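Local coordinates for uncharacterized protein A6V7T0 (Pseudomonas aeruginosa, PDB 3K12), which is of unknown function but belongs to the YjgF-like superfamily of small alpha/beta proteins, here assembled from three copies of the chain, at residues 62-67 with 91-96; 25-30 with 105-110; 38-43 with 80-85. All blocks are in the same frame, centred on the assembly; numbering follows the deposited sequence.

Contact 1. Residues 62-67 with 91-96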
ATOM      1  N   SER D  62      -7.668  -0.182   5.420  1.00  9.52           N
ATOM      2  CA  SER D  62      -6.541  -1.041   5.022  1.00  9.91           C
ATOM      3  C   SER D  62      -5.337  -0.740   5.873  1.00 10.99           C
ATOM      4  O   SER D  62      -5.093   0.427   6.223  1.00 11.39           O
ATOM      5  CB  SER D  62      -6.174  -0.879   3.517  1.00 11.60           C
ATOM      6  OG  SER D  62      -5.672   0.410   3.255  1.00 13.96           O
ATOM      7  N   VAL D  63      -4.574  -1.779   6.195  1.00 10.02           N
ATOM      8  CA  VAL D  63      -3.273  -1.610   6.871  1.00 10.04           C
ATOM      9  C   VAL D  63      -2.240  -2.453   6.160  1.00 10.97           C
ATOM     10  O   VAL D  63      -2.423  -3.661   6.001  1.00 11.33           O
ATOM     11  CB  VAL D  63      -3.334  -1.985   8.400  1.00 10.60           C
ATOM     12  CG1 VAL D  63      -1.971  -1.699   9.066  1.00 12.55           C
ATOM     13  CG2 VAL D  63      -4.431  -1.215   9.063  1.00 11.55           C
ATOM     14  N   ARG D  64      -1.174  -1.815   5.697  1.00 10.18           N
ATOM     15  CA  ARG D  64      -0.022  -2.516   5.164  1.00 10.09           C
ATOM     16  C   ARG D  64       0.922  -2.723   6.316  1.00 10.26           C
ATOM     17  O   ARG D  64       1.274  -1.779   7.028  1.00 11.79           O
ATOM     18  CB  ARG D  64       0.627  -1.658   4.063  1.00 10.23           C
ATOM     19  CG  ARG D  64       1.824  -2.307   3.393  1.00 13.36           C
ATOM     20  CD  ARG D  64       1.429  -3.543   2.555  1.00 11.32           C
ATOM     21  NE  ARG D  64       2.611  -3.994   1.846  1.00 13.83           N
ATOM     22  CZ  ARG D  64       3.347  -5.051   2.149  1.00 13.75           C
ATOM     23  NH1 ARG D  64       4.444  -5.283   1.455  1.00 15.67           N
ATOM     24  NH2 ARG D  64       2.972  -5.904   3.116  1.00 14.76           N
ATOM     25  N   ILE D  65       1.305  -3.971   6.549  1.00 10.84           N
ATOM     26  CA  ILE D  65       2.175  -4.313   7.696  1.00 11.36           C
ATOM     27  C   ILE D  65       3.497  -4.844   7.192  1.00 11.89           C
ATOM     28  O   ILE D  65       3.539  -5.891   6.517  1.00 11.59           O
ATOM     29  CB  ILE D  65       1.518  -5.373   8.611  1.00 12.12           C
ATOM     30  CG1 ILE D  65       0.141  -4.904   9.043  1.00 13.04           C
ATOM     31  CG2 ILE D  65       2.419  -5.640   9.829  1.00 12.68           C
ATOM     32  CD1 ILE D  65      -0.681  -5.961   9.871  1.00 14.47           C
ATOM     33  N   LEU D  66       4.572  -4.125   7.500  1.00 12.67           N
ATOM     34  CA  LEU D  66       5.925  -4.506   7.103  1.00 13.19           C
ATOM     35  C   LEU D  66       6.595  -5.046   8.359  1.00 15.33           C
ATOM     36  O   LEU D  66       6.788  -4.314   9.318  1.00 15.45           O
ATOM     37  CB  LEU D  66       6.676  -3.292   6.512  1.00 13.32           C
ATOM     38  CG  LEU D  66       5.913  -2.462   5.477  1.00 13.07           C
ATOM     39  CD1 LEU D  66       6.719  -1.211   5.137  1.00 15.22           C
ATOM     40  CD2 LEU D  66       5.718  -3.321   4.221  1.00 15.28           C
ATOM     41  N   LEU D  67       6.938  -6.328   8.335  1.00 14.61           N
ATOM     42  CA  LEU D  67       7.430  -7.023   9.519  1.00 15.80           C
ATOM     43  C   LEU D  67       8.908  -7.314   9.336  1.00 16.00           C
ATOM     44  O   LEU D  67       9.300  -7.854   8.313  1.00 17.18           O
ATOM     45  CB  LEU D  67       6.610  -8.303   9.730  1.00 16.39           C
ATOM     46  CG  LEU D  67       6.995  -9.163  10.934  1.00 17.23           C
ATOM     47  CD1 LEU D  67       6.647  -8.498  12.269  1.00 16.32           C
ATOM     48  CD2 LEU D  67       6.174 -10.452  10.856  1.00 18.12           C
ATOM     49  N   THR D  91      -8.899  -4.565   6.599  1.00 10.27           N
ATOM     50  CA  THR D  91      -8.126  -5.421   5.696  1.00  9.83           C
ATOM     51  C   THR D  91      -6.648  -5.180   5.928  1.00 11.06           C
ATOM     52  O   THR D  91      -6.249  -4.074   6.303  1.00 10.95           O
ATOM     53  CB  THR D  91      -8.493  -5.185   4.215  1.00 10.67           C
ATOM     54  OG1 THR D  91      -7.974  -3.911   3.768  1.00 11.34           O
ATOM     55  CG2 THR D  91      -9.994  -5.269   4.012  1.00 10.24           C
ATOM     56  N   ARG D  92      -5.828  -6.191   5.694  1.00 10.72           N
ATOM     57  CA  ARG D  92      -4.404  -6.094   5.957  1.00 10.77           C
ATOM     58  C   ARG D  92      -3.616  -6.911   4.953  1.00 11.12           C
ATOM     59  O   ARG D  92      -4.135  -7.839   4.339  1.00 11.69           O
ATOM     60  CB  ARG D  92      -4.056  -6.445   7.411  1.00 12.74           C
ATOM     61  CG  ARG D  92      -4.739  -7.672   7.969  1.00 14.50           C
ATOM     62  CD  ARG D  92      -4.124  -8.106   9.298  1.00 14.64           C
ATOM     63  NE  ARG D  92      -2.950  -8.959   9.142  1.00 15.91           N
ATOM     64  CZ  ARG D  92      -2.245  -9.420  10.172  1.00 16.54           C
ATOM     65  NH1 ARG D  92      -2.587  -9.078  11.420  1.00 16.87           N
ATOM     66  NH2 ARG D  92      -1.178 -10.184   9.965  1.00 17.69           N
ATOM     67  N   ALA D  93      -2.360  -6.569   4.817  1.00 11.20           N
ATOM     68  CA  ALA D  93      -1.424  -7.373   4.028  1.00 10.66           C
ATOM     69  C   ALA D  93      -0.072  -7.272   4.694  1.00 11.81           C
ATOM     70  O   ALA D  93       0.455  -6.168   4.870  1.00 12.28           O
ATOM     71  CB  ALA D  93      -1.366  -6.898   2.585  1.00 12.03           C
ATOM     72  N   CYS D  94       0.478  -8.411   5.085  1.00 12.24           N
ATOM     73  CA  CYS D  94       1.707  -8.440   5.868  1.00 13.64           C
ATOM     74  C   CYS D  94       2.745  -9.199   5.098  1.00 14.37           C
ATOM     75  O   CYS D  94       2.453 -10.286   4.598  1.00 16.41           O
ATOM     76  CB  CYS D  94       1.446  -9.165   7.189  1.00 14.11           C
ATOM     77  SG  CYS D  94       2.941  -9.332   8.272  1.00 17.16           S
ATOM     78  N   SER D  95       3.936  -8.626   4.999  1.00 14.19           N
ATOM     79  CA  SER D  95       5.084  -9.324   4.408  1.00 15.28           C
ATOM     80  C   SER D  95       6.368  -8.938   5.154  1.00 15.73           C
ATOM     81  O   SER D  95       6.360  -8.024   5.993  1.00 15.35           O
ATOM     82  CB  SER D  95       5.161  -9.012   2.908  1.00 16.31           C
ATOM     83  OG  SER D  95       5.498  -7.639   2.693  1.00 18.71           O
ATOM     84  N   LEU D  96       7.461  -9.630   4.888  1.00 16.70           N
ATOM     85  CA  LEU D  96       8.701  -9.339   5.592  1.00 19.00           C
ATOM     86  C   LEU D  96       9.425  -8.261   4.807  1.00 19.64           C
ATOM     87  O   LEU D  96       9.410  -8.257   3.558  1.00 22.39           O
ATOM     88  CB  LEU D  96       9.549 -10.609   5.721  1.00 19.05           C
ATOM     89  CG  LEU D  96       8.935 -11.707   6.605  1.00 20.80           C
ATOM     90  CD1 LEU D  96       9.797 -12.979   6.619  1.00 25.83           C
ATOM     91  CD2 LEU D  96       8.709 -11.278   8.040  1.00 23.96           C
TER
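Residues 62-67 and 91-96 pair as parallel neighbouring strands, the two ends of a beta-alpha-beta crossover whose connecting helix is 73-83, with 91-96 outermost in the sheet of its own chain. The ladder runs in strict register from Ser62 beside Thr91 to Leu67 beside Leu96. Ile65 N gives a nearly straight bond to Ala93 O (2.9 Å, 176°), and Leu67 N reaches Ser95 O in the same way.

On the face carrying Arg64, Ala93 and Ser95, the arginine reaches across to the neighbouring strand. Its CG stands anti to the backbone N (chi1 -178°) and the chain bends at chi2. The guanidinium then meets Ser95 end-on: NH1 lies 2.9 Å and NH2 3.1 Å from the single atom Ser95 OG, which sits in the guanidinium plane. NH2 also donates to Ala93 O at 3.1 Å, from well above that carbonyl's plane and from the opposite side to Ile65 N. Leu66 CD2 lies over the centre of one guanidinium face.

The other face is turned to helix 73-83. There Ile65 CD1 covers the centre of the Arg92 guanidinium, 3.8 Å from Arg92 CZ, while Arg92 NH2 bonds Asn77 and the group makes a cation-pi contact with Trp80. Leu67 CD2 meets Leu96 CD2 at 3.9 Å, side by side. Backbone hydrogen bonds also join Arg92 and Leu96 to the second subunit.

Three bonds to two acceptors fix the rotation of the Arg64 guanidinium, and its positive charge would be expected to polarise the carbonyl of Ala93 and the hydroxyl of Ser95.

Contact 2. Residues 25-30 with 105-110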
ATOM      1  N   GLY D  25       3.841   5.968   7.281  1.00 12.67           N
ATOM      2  CA  GLY D  25       4.547   4.896   7.956  1.00 13.13           C
ATOM      3  C   GLY D  25       4.655   5.138   9.445  1.00 13.08           C
ATOM      4  O   GLY D  25       5.183   6.170   9.902  1.00 14.41           O
ATOM      5  N   GLN D  26       4.122   4.197  10.206  1.00 12.36           N
ATOM      6  CA  GLN D  26       4.122   4.282  11.670  1.00 13.03           C
ATOM      7  C   GLN D  26       5.058   3.254  12.262  1.00 13.04           C
ATOM      8  O   GLN D  26       4.923   2.048  11.993  1.00 13.11           O
ATOM      9  CB  GLN D  26       2.712   4.012  12.188  1.00 13.46           C
ATOM     10  CG  GLN D  26       1.698   5.106  11.845  1.00 13.87           C
ATOM     11  CD  GLN D  26       2.091   6.435  12.424  1.00 18.67           C
ATOM     12  OE1 GLN D  26       2.313   6.546  13.617  1.00 22.64           O
ATOM     13  NE2 GLN D  26       2.197   7.462  11.572  1.00 18.71           N
ATOM     14  N   VAL D  27       6.002   3.721  13.087  1.00 13.30           N
ATOM     15  CA  VAL D  27       6.949   2.840  13.793  1.00 15.03           C
ATOM     16  C   VAL D  27       6.927   3.190  15.287  1.00 15.96           C
ATOM     17  O   VAL D  27       6.380   4.219  15.667  1.00 15.99           O
ATOM     18  CB  VAL D  27       8.376   2.965  13.253  1.00 16.14           C
ATOM     19  CG1 VAL D  27       8.407   2.591  11.772  1.00 17.38           C
ATOM     20  CG2 VAL D  27       8.893   4.388  13.452  1.00 18.02           C
ATOM     21  N   ALA D  28       7.505   2.327  16.116  1.00 17.27           N
ATOM     22  CA  ALA D  28       7.463   2.539  17.567  1.00 19.22           C
ATOM     23  C   ALA D  28       8.369   3.696  17.964  1.00 20.64           C
ATOM     24  O   ALA D  28       9.533   3.722  17.588  1.00 21.21           O
ATOM     25  CB  ALA D  28       7.907   1.265  18.288  1.00 18.32           C
ATOM     26  N   ASP D  29       7.819   4.631  18.736  1.00 22.96           N
ATOM     27  CA  ASP D  29       8.610   5.719  19.337  1.00 25.67           C
ATOM     28  C   ASP D  29       9.775   5.181  20.174  1.00 25.98           C
ATOM     29  O   ASP D  29      10.869   5.757  20.178  1.00 26.42           O
ATOM     30  CB  ASP D  29       7.724   6.576  20.230  1.00 26.23           C
ATOM     31  CG  ASP D  29       7.006   7.672  19.468  1.00 31.08           C
ATOM     32  OD1 ASP D  29       7.356   7.929  18.291  1.00 34.64           O
ATOM     33  OD2 ASP D  29       6.085   8.292  20.056  1.00 36.41           O
ATOM     34  N   ASP D  30       9.540   4.085  20.884  1.00 26.76           N
ATOM     35  CA  ASP D  30      10.605   3.438  21.640  1.00 27.08           C
ATOM     36  C   ASP D  30      10.808   2.033  21.096  1.00 26.13           C
ATOM     37  O   ASP D  30      10.109   1.124  21.517  1.00 24.93           O
ATOM     38  CB  ASP D  30      10.269   3.391  23.137  1.00 28.09           C
ATOM     39  CG  ASP D  30      11.249   2.522  23.931  1.00 29.52           C
ATOM     40  OD1 ASP D  30      12.304   2.132  23.385  1.00 29.95           O
ATOM     41  OD2 ASP D  30      10.934   2.224  25.102  1.00 34.17           O
ATOM     42  N   ARG D 105      10.719  -3.313  14.582  1.00 17.73           N
ATOM     43  CA  ARG D 105      10.319  -4.693  14.321  1.00 17.22           C
ATOM     44  C   ARG D 105       9.131  -4.708  13.368  1.00 16.80           C
ATOM     45  O   ARG D 105       8.833  -5.749  12.773  1.00 17.01           O
ATOM     46  CB  ARG D 105       9.950  -5.427  15.627  1.00 17.68           C
ATOM     47  CG  ARG D 105      11.160  -5.674  16.536  1.00 19.05           C
ATOM     48  CD  ARG D 105      10.779  -6.367  17.841  1.00 20.58           C
ATOM     49  NE  ARG D 105      12.010  -6.640  18.597  1.00 22.83           N
ATOM     50  CZ  ARG D 105      12.821  -7.675  18.396  1.00 24.24           C
ATOM     51  NH1 ARG D 105      12.541  -8.619  17.503  1.00 25.45           N
ATOM     52  NH2 ARG D 105      13.935  -7.784  19.118  1.00 26.30           N
ATOM     53  N   VAL D 106       8.473  -3.561  13.211  1.00 15.85           N
ATOM     54  CA  VAL D 106       7.272  -3.507  12.386  1.00 15.58           C
ATOM     55  C   VAL D 106       6.976  -2.056  12.011  1.00 15.20           C
ATOM     56  O   VAL D 106       7.315  -1.115  12.734  1.00 14.33           O
ATOM     57  CB  VAL D 106       6.046  -4.158  13.101  1.00 15.38           C
ATOM     58  CG1 VAL D 106       5.658  -3.414  14.381  1.00 16.32           C
ATOM     59  CG2 VAL D 106       4.856  -4.313  12.133  1.00 18.11           C
ATOM     60  N   GLU D 107       6.349  -1.887  10.854  1.00 14.50           N
ATOM     61  CA  GLU D 107       5.911  -0.591  10.392  1.00 14.25           C
ATOM     62  C   GLU D 107       4.551  -0.777   9.748  1.00 13.54           C
ATOM     63  O   GLU D 107       4.344  -1.766   9.038  1.00 14.62           O
ATOM     64  CB  GLU D 107       6.908  -0.020   9.392  1.00 14.86           C
ATOM     65  CG  GLU D 107       6.491   1.357   8.834  1.00 16.30           C
ATOM     66  CD  GLU D 107       7.616   2.108   8.108  1.00 19.93           C
ATOM     67  OE1 GLU D 107       7.324   3.202   7.537  1.00 21.73           O
ATOM     68  OE2 GLU D 107       8.775   1.650   8.117  1.00 20.98           O
HETATM   69  N   MSE D 108       3.626   0.138  10.010  1.00 12.09           N
HETATM   70  CA  MSE D 108       2.260   0.054   9.457  1.00 12.26           C
HETATM   71  C   MSE D 108       1.936   1.303   8.668  1.00 12.58           C
HETATM   72  O   MSE D 108       2.372   2.419   9.025  1.00 13.63           O
HETATM   73  CB  MSE D 108       1.250  -0.066  10.566  1.00 12.68           C
HETATM   74  CG  MSE D 108       1.354  -1.430  11.238  1.00 14.65           C
HETATM   75 SE   MSE D 108      -0.065  -1.686  12.523  1.00 20.46          SE
HETATM   76  CE  MSE D 108       0.529  -3.338  13.333  1.00 21.36           C
ATOM     77  N   ILE D 109       1.125   1.123   7.627  1.00 11.34           N
ATOM     78  CA  ILE D 109       0.666   2.215   6.754  1.00 11.32           C
ATOM     79  C   ILE D 109      -0.843   2.088   6.629  1.00 10.86           C
ATOM     80  O   ILE D 109      -1.353   0.985   6.362  1.00 11.19           O
ATOM     81  CB  ILE D 109       1.288   2.110   5.331  1.00 11.00           C
ATOM     82  CG1 ILE D 109       2.783   1.827   5.407  1.00 13.72           C
ATOM     83  CG2 ILE D 109       1.001   3.407   4.548  1.00 13.21           C
ATOM     84  CD1 ILE D 109       3.398   1.306   4.065  1.00 16.10           C
ATOM     85  N   VAL D 110      -1.571   3.163   6.838  1.00 10.72           N
ATOM     86  CA  VAL D 110      -2.998   3.064   7.080  1.00 11.00           C
ATOM     87  C   VAL D 110      -3.855   3.931   6.162  1.00 10.91           C
ATOM     88  O   VAL D 110      -3.508   5.092   5.891  1.00 11.88           O
ATOM     89  CB  VAL D 110      -3.296   3.507   8.526  1.00 11.40           C
ATOM     90  CG1 VAL D 110      -4.786   3.482   8.842  1.00 12.94           C
ATOM     91  CG2 VAL D 110      -2.501   2.642   9.511  1.00 13.32           C
TER
HETATM   92  O   HOH W   1       8.533  -0.092  15.066  1.00 18.60           O
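Gln26 and Met108, a selenomethionine in this crystal, form an antiparallel hydrogen-bonded pair in which each backbone amide serves the other's carbonyl. Gln26 N donates to Met108 O at 2.8 Å, and Met108 N returns a bond of 3.0 Å to a lone pair of Gln26 O. That second acceptor also receives a CA-H...O contact from Glu107 CA at 3.2 Å.

At Ala28 the two backbones no longer bond directly, and water 1 bridges them: it accepts from Ala28 N and donates to Val106 O, each at 2.8 Å. The polar end of Gln26 turns from the pair and is satisfied elsewhere, OE1 by Asn45 of helix 35-52 and NE2 by Gly24 O. In the mixed sheet of this YjgF-like fold, the pairing sets strand 20-26 beside 106-113, whose other edge is bonded to strand 60-67 through Glu107 and Ile109.

The Glu107 side chain is extended, its CG anti to the backbone N (chi1 179°) and the chain straight beyond. Val27 crosses it obliquely, with Val27 CG1 3.7 Å from Glu107 CG, and Glu107 OE1 comes within 3.3 Å of Gly25 CA. Glu107 OE1 is hydrogen-bonded to a bound glycerol, which probably comes from the crystallisation liquor. A backbone hydrogen bond joins Gly25 to the third subunit, whose Ala93 packs against Glu107.

Contact 3. Residues 38-43 with 80-85; sequences QTRQIL and WDQWFP
The indole of Trp83 carries Leu43 on one face: Leu43 CB sits 3.7 Å from the centroid of the six-membered ring, a CH-pi contact 22° off the normal and displaced toward the rim. Leu43 CD1 continues over the five-membered ring, 3.8 Å from Trp83 CG, as the two side chains slide past each other in opposite directions. At the edge, in the indole plane, lie Phe84 CE1 and water 2. Phe84 in turn has Trp83 CD1 over the centre of one face and Trp80 CE3 at its edge, while Phe84 CE2 lies over the centre of a face of Trp80.

The other leucine branch, CD2, touches Phe84 CZ at 4.1 Å, the two side chains crossing at about a right angle. Leu43 CG is anti to its carbonyl carbon (chi1 -67°), and beyond it the branches divide between Trp83 and Phe84. Water 2 joins the polar atoms beside this packing, accepting from Trp83 NE1 at 2.9 Å and donating to Leu43 O at 3.0 Å. Toward solvent, Arg40 NH1 makes a weak hydrogen bond to Gln82 OE1, 3.4 Å long, with guanidinium and amide planes 37° apart.

The contact joins helix 35-52 to the last part of helix 73-83 and the residues that follow. Val79 of that second helix also packs on Leu43 and Arg40, and on the sheet side Trp80 packs on Val63 and Ile65 of strand 60-67, while Thr39 and Ile42 rest on strand 106-113.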
ATOM      1  N   GLN D  38       6.032  -3.008  20.446  1.00 18.61           N
ATOM      2  CA  GLN D  38       6.111  -2.093  19.288  1.00 17.62           C
ATOM      3  C   GLN D  38       4.790  -1.993  18.549  1.00 17.65           C
ATOM      4  O   GLN D  38       4.368  -0.898  18.159  1.00 16.54           O
ATOM      5  CB  GLN D  38       7.214  -2.492  18.344  1.00 17.35           C
ATOM      6  CG  GLN D  38       8.596  -2.376  18.980  1.00 18.04           C
ATOM      7  CD  GLN D  38       9.721  -2.321  17.979  1.00 20.45           C
ATOM      8  OE1 GLN D  38       9.518  -1.961  16.812  1.00 19.05           O
ATOM      9  NE2 GLN D  38      10.936  -2.644  18.430  1.00 19.82           N
ATOM     10  N   THR D  39       4.101  -3.123  18.425  1.00 16.29           N
ATOM     11  CA  THR D  39       2.799  -3.169  17.777  1.00 15.69           C
ATOM     12  C   THR D  39       1.776  -2.334  18.571  1.00 16.17           C
ATOM     13  O   THR D  39       0.988  -1.573  18.005  1.00 15.34           O
ATOM     14  CB  THR D  39       2.316  -4.624  17.586  1.00 15.07           C
ATOM     15  OG1 THR D  39       3.282  -5.334  16.790  1.00 16.77           O
ATOM     16  CG2 THR D  39       0.962  -4.656  16.886  1.00 15.75           C
ATOM     17  N   ARG D  40       1.793  -2.476  19.908  1.00 17.02           N
ATOM     18  CA  ARG D  40       0.880  -1.707  20.750  1.00 18.15           C
ATOM     19  C   ARG D  40       1.153  -0.210  20.608  1.00 16.67           C
ATOM     20  O   ARG D  40       0.215   0.564  20.483  1.00 17.85           O
ATOM     21  CB  ARG D  40       1.112  -2.052  22.219  1.00 18.99           C
ATOM     22  CG  ARG D  40       0.889  -3.475  22.577  1.00 22.35           C
ATOM     23  CD  ARG D  40       1.385  -3.828  24.024  1.00 25.15           C
ATOM     24  NE  ARG D  40       0.976  -5.205  24.269  1.00 25.04           N
ATOM     25  CZ  ARG D  40      -0.310  -5.551  24.366  1.00 24.56           C
ATOM     26  NH1 ARG D  40      -0.672  -6.811  24.516  1.00 26.52           N
ATOM     27  NH2 ARG D  40      -1.228  -4.603  24.308  1.00 27.04           N
ATOM     28  N   GLN D  41       2.426   0.172  20.682  1.00 16.44           N
ATOM     29  CA  GLN D  41       2.812   1.592  20.519  1.00 16.11           C
ATOM     30  C   GLN D  41       2.268   2.174  19.213  1.00 15.38           C
ATOM     31  O   GLN D  41       1.714   3.283  19.196  1.00 15.54           O
ATOM     32  CB  GLN D  41       4.317   1.796  20.525  1.00 16.54           C
ATOM     33  CG  GLN D  41       5.001   1.639  21.894  1.00 19.56           C
ATOM     34  CD  GLN D  41       6.492   1.813  21.766  1.00 20.72           C
ATOM     35  OE1 GLN D  41       6.971   2.860  21.320  1.00 21.48           O
ATOM     36  NE2 GLN D  41       7.248   0.766  22.114  1.00 25.47           N
ATOM     37  N   ILE D  42       2.442   1.418  18.128  1.00 14.31           N
ATOM     38  CA  ILE D  42       2.006   1.850  16.806  1.00 13.82           C
ATOM     39  C   ILE D  42       0.496   1.950  16.744  1.00 11.98           C
ATOM     40  O   ILE D  42      -0.032   2.957  16.293  1.00 12.19           O
ATOM     41  CB  ILE D  42       2.555   0.906  15.724  1.00 13.22           C
ATOM     42  CG1 ILE D  42       4.069   1.102  15.556  1.00 13.52           C
ATOM     43  CG2 ILE D  42       1.806   1.118  14.381  1.00 15.36           C
ATOM     44  CD1 ILE D  42       4.741  -0.056  14.863  1.00 16.45           C
ATOM     45  N   LEU D  43      -0.219   0.909  17.192  1.00 12.07           N
ATOM     46  CA  LEU D  43      -1.653   0.966  17.162  1.00 13.53           C
ATOM     47  C   LEU D  43      -2.204   2.066  18.051  1.00 13.04           C
ATOM     48  O   LEU D  43      -3.224   2.674  17.713  1.00 13.10           O
ATOM     49  CB  LEU D  43      -2.279  -0.391  17.515  1.00 13.45           C
ATOM     50  CG  LEU D  43      -2.011  -1.490  16.462  1.00 13.76           C
ATOM     51  CD1 LEU D  43      -2.381  -2.862  17.070  1.00 16.33           C
ATOM     52  CD2 LEU D  43      -2.854  -1.248  15.237  1.00 15.53           C
ATOM     53  N   TRP D  80      -2.725  -7.671  17.461  1.00 13.79           N
ATOM     54  CA  TRP D  80      -3.743  -7.372  16.466  1.00 13.84           C
ATOM     55  C   TRP D  80      -5.111  -7.955  16.858  1.00 13.41           C
ATOM     56  O   TRP D  80      -6.130  -7.282  16.798  1.00 14.24           O
ATOM     57  CB  TRP D  80      -3.282  -7.911  15.093  1.00 13.43           C
ATOM     58  CG  TRP D  80      -4.199  -7.552  13.965  1.00 11.33           C
ATOM     59  CD1 TRP D  80      -5.288  -8.243  13.550  1.00 12.86           C
ATOM     60  CD2 TRP D  80      -4.113  -6.387  13.117  1.00 11.87           C
ATOM     61  NE1 TRP D  80      -5.899  -7.596  12.490  1.00 14.12           N
ATOM     62  CE2 TRP D  80      -5.191  -6.457  12.205  1.00 12.92           C
ATOM     63  CE3 TRP D  80      -3.228  -5.304  13.039  1.00 13.46           C
ATOM     64  CZ2 TRP D  80      -5.411  -5.480  11.200  1.00 13.13           C
ATOM     65  CZ3 TRP D  80      -3.435  -4.338  12.048  1.00 14.07           C
ATOM     66  CH2 TRP D  80      -4.526  -4.430  11.148  1.00 13.47           C
ATOM     67  N   ASP D  81      -5.094  -9.228  17.277  1.00 15.25           N
ATOM     68  CA  ASP D  81      -6.317  -9.936  17.636  1.00 16.76           C
ATOM     69  C   ASP D  81      -6.961  -9.430  18.942  1.00 16.84           C
ATOM     70  O   ASP D  81      -8.156  -9.663  19.187  1.00 18.84           O
ATOM     71  CB  ASP D  81      -6.044 -11.445  17.730  1.00 18.19           C
ATOM     72  CG  ASP D  81      -5.729 -12.076  16.381  1.00 20.69           C
ATOM     73  OD1 ASP D  81      -5.993 -11.457  15.326  1.00 21.47           O
ATOM     74  OD2 ASP D  81      -5.199 -13.214  16.382  1.00 24.01           O
ATOM     75  N   GLN D  82      -6.189  -8.713  19.737  1.00 16.38           N
ATOM     76  CA  GLN D  82      -6.690  -8.125  20.991  1.00 15.61           C
ATOM     77  C   GLN D  82      -7.139  -6.700  20.864  1.00 15.12           C
ATOM     78  O   GLN D  82      -7.614  -6.131  21.814  1.00 15.18           O
ATOM     79  CB  GLN D  82      -5.587  -8.161  22.072  1.00 17.13           C
ATOM     80  CG  GLN D  82      -5.358  -9.541  22.616  1.00 21.04           C
ATOM     81  CD  GLN D  82      -4.106  -9.674  23.449  1.00 22.76           C
ATOM     82  OE1 GLN D  82      -3.491  -8.676  23.886  1.00 26.10           O
ATOM     83  NE2 GLN D  82      -3.710 -10.912  23.676  1.00 25.37           N
ATOM     84  N   TRP D  83      -6.979  -6.107  19.684  1.00 12.24           N
ATOM     85  CA  TRP D  83      -7.097  -4.662  19.543  1.00 12.53           C
ATOM     86  C   TRP D  83      -8.428  -4.160  18.993  1.00 11.68           C
ATOM     87  O   TRP D  83      -8.960  -3.156  19.441  1.00 12.26           O
ATOM     88  CB  TRP D  83      -5.942  -4.168  18.638  1.00 12.43           C
ATOM     89  CG  TRP D  83      -5.820  -2.666  18.644  1.00 13.44           C
ATOM     90  CD1 TRP D  83      -6.295  -1.810  17.707  1.00 13.32           C
ATOM     91  CD2 TRP D  83      -5.163  -1.871  19.627  1.00 14.67           C
ATOM     92  NE1 TRP D  83      -5.999  -0.502  18.060  1.00 13.58           N
ATOM     93  CE2 TRP D  83      -5.304  -0.513  19.242  1.00 13.29           C
ATOM     94  CE3 TRP D  83      -4.473  -2.170  20.800  1.00 14.12           C
ATOM     95  CZ2 TRP D  83      -4.772   0.544  19.992  1.00 12.49           C
ATOM     96  CZ3 TRP D  83      -3.928  -1.106  21.539  1.00 15.25           C
ATOM     97  CH2 TRP D  83      -4.077   0.213  21.122  1.00 15.81           C
ATOM     98  N   PHE D  84      -8.915  -4.819  17.940  1.00 12.39           N
ATOM     99  CA  PHE D  84     -10.054  -4.297  17.191  1.00 13.04           C
ATOM    100  C   PHE D  84     -11.382  -4.885  17.627  1.00 13.40           C
ATOM    101  O   PHE D  84     -11.425  -6.057  18.038  1.00 14.01           O
ATOM    102  CB  PHE D  84      -9.865  -4.561  15.679  1.00 12.97           C
ATOM    103  CG  PHE D  84      -8.704  -3.804  15.072  1.00 10.96           C
ATOM    104  CD1 PHE D  84      -8.863  -2.457  14.706  1.00 12.35           C
ATOM    105  CD2 PHE D  84      -7.496  -4.432  14.848  1.00 11.22           C
ATOM    106  CE1 PHE D  84      -7.819  -1.757  14.145  1.00 11.88           C
ATOM    107  CE2 PHE D  84      -6.420  -3.733  14.276  1.00 13.29           C
ATOM    108  CZ  PHE D  84      -6.590  -2.369  13.920  1.00 12.91           C
ATOM    109  N   PRO D  85     -12.463  -4.078  17.573  1.00 14.23           N
ATOM    110  CA  PRO D  85     -13.803  -4.613  17.862  1.00 15.00           C
ATOM    111  C   PRO D  85     -14.129  -5.792  16.942  1.00 16.06           C
ATOM    112  O   PRO D  85     -13.716  -5.820  15.769  1.00 15.43           O
ATOM    113  CB  PRO D  85     -14.732  -3.426  17.655  1.00 15.65           C
ATOM    114  CG  PRO D  85     -13.877  -2.290  17.157  1.00 17.19           C
ATOM    115  CD  PRO D  85     -12.461  -2.645  17.234  1.00 14.75           C
TER
HETATM  116  O   HOH W   2      -5.928   2.015  16.582  1.00 17.43           O

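Overall arrangement
After the strands 3-7 and 12-17, strand 20-26 leads into helix 35-52, then strand 60-67, helix 73-83, strand 91-96 and finally 106-113. Contact 2 closes the longest loop, bringing 25-30 to 105-110, and both other contacts nest inside it. Contacts 1 and 3 cross, because 62-67 lies between 38-43 and 80-85, while 91-96 lies beyond both. Contacts 1 and 2 share one sheet, in which strands 60-67 and 106-113 are neighbours joined by Leu66 N to Glu107 O. Contact 3 pairs the helices against it: Trp80 meets Val63, Ile65 and Arg92 of contact 1, while Gln38 and Gln41 bond the backbone of Arg105 and Asp30 in contact 2.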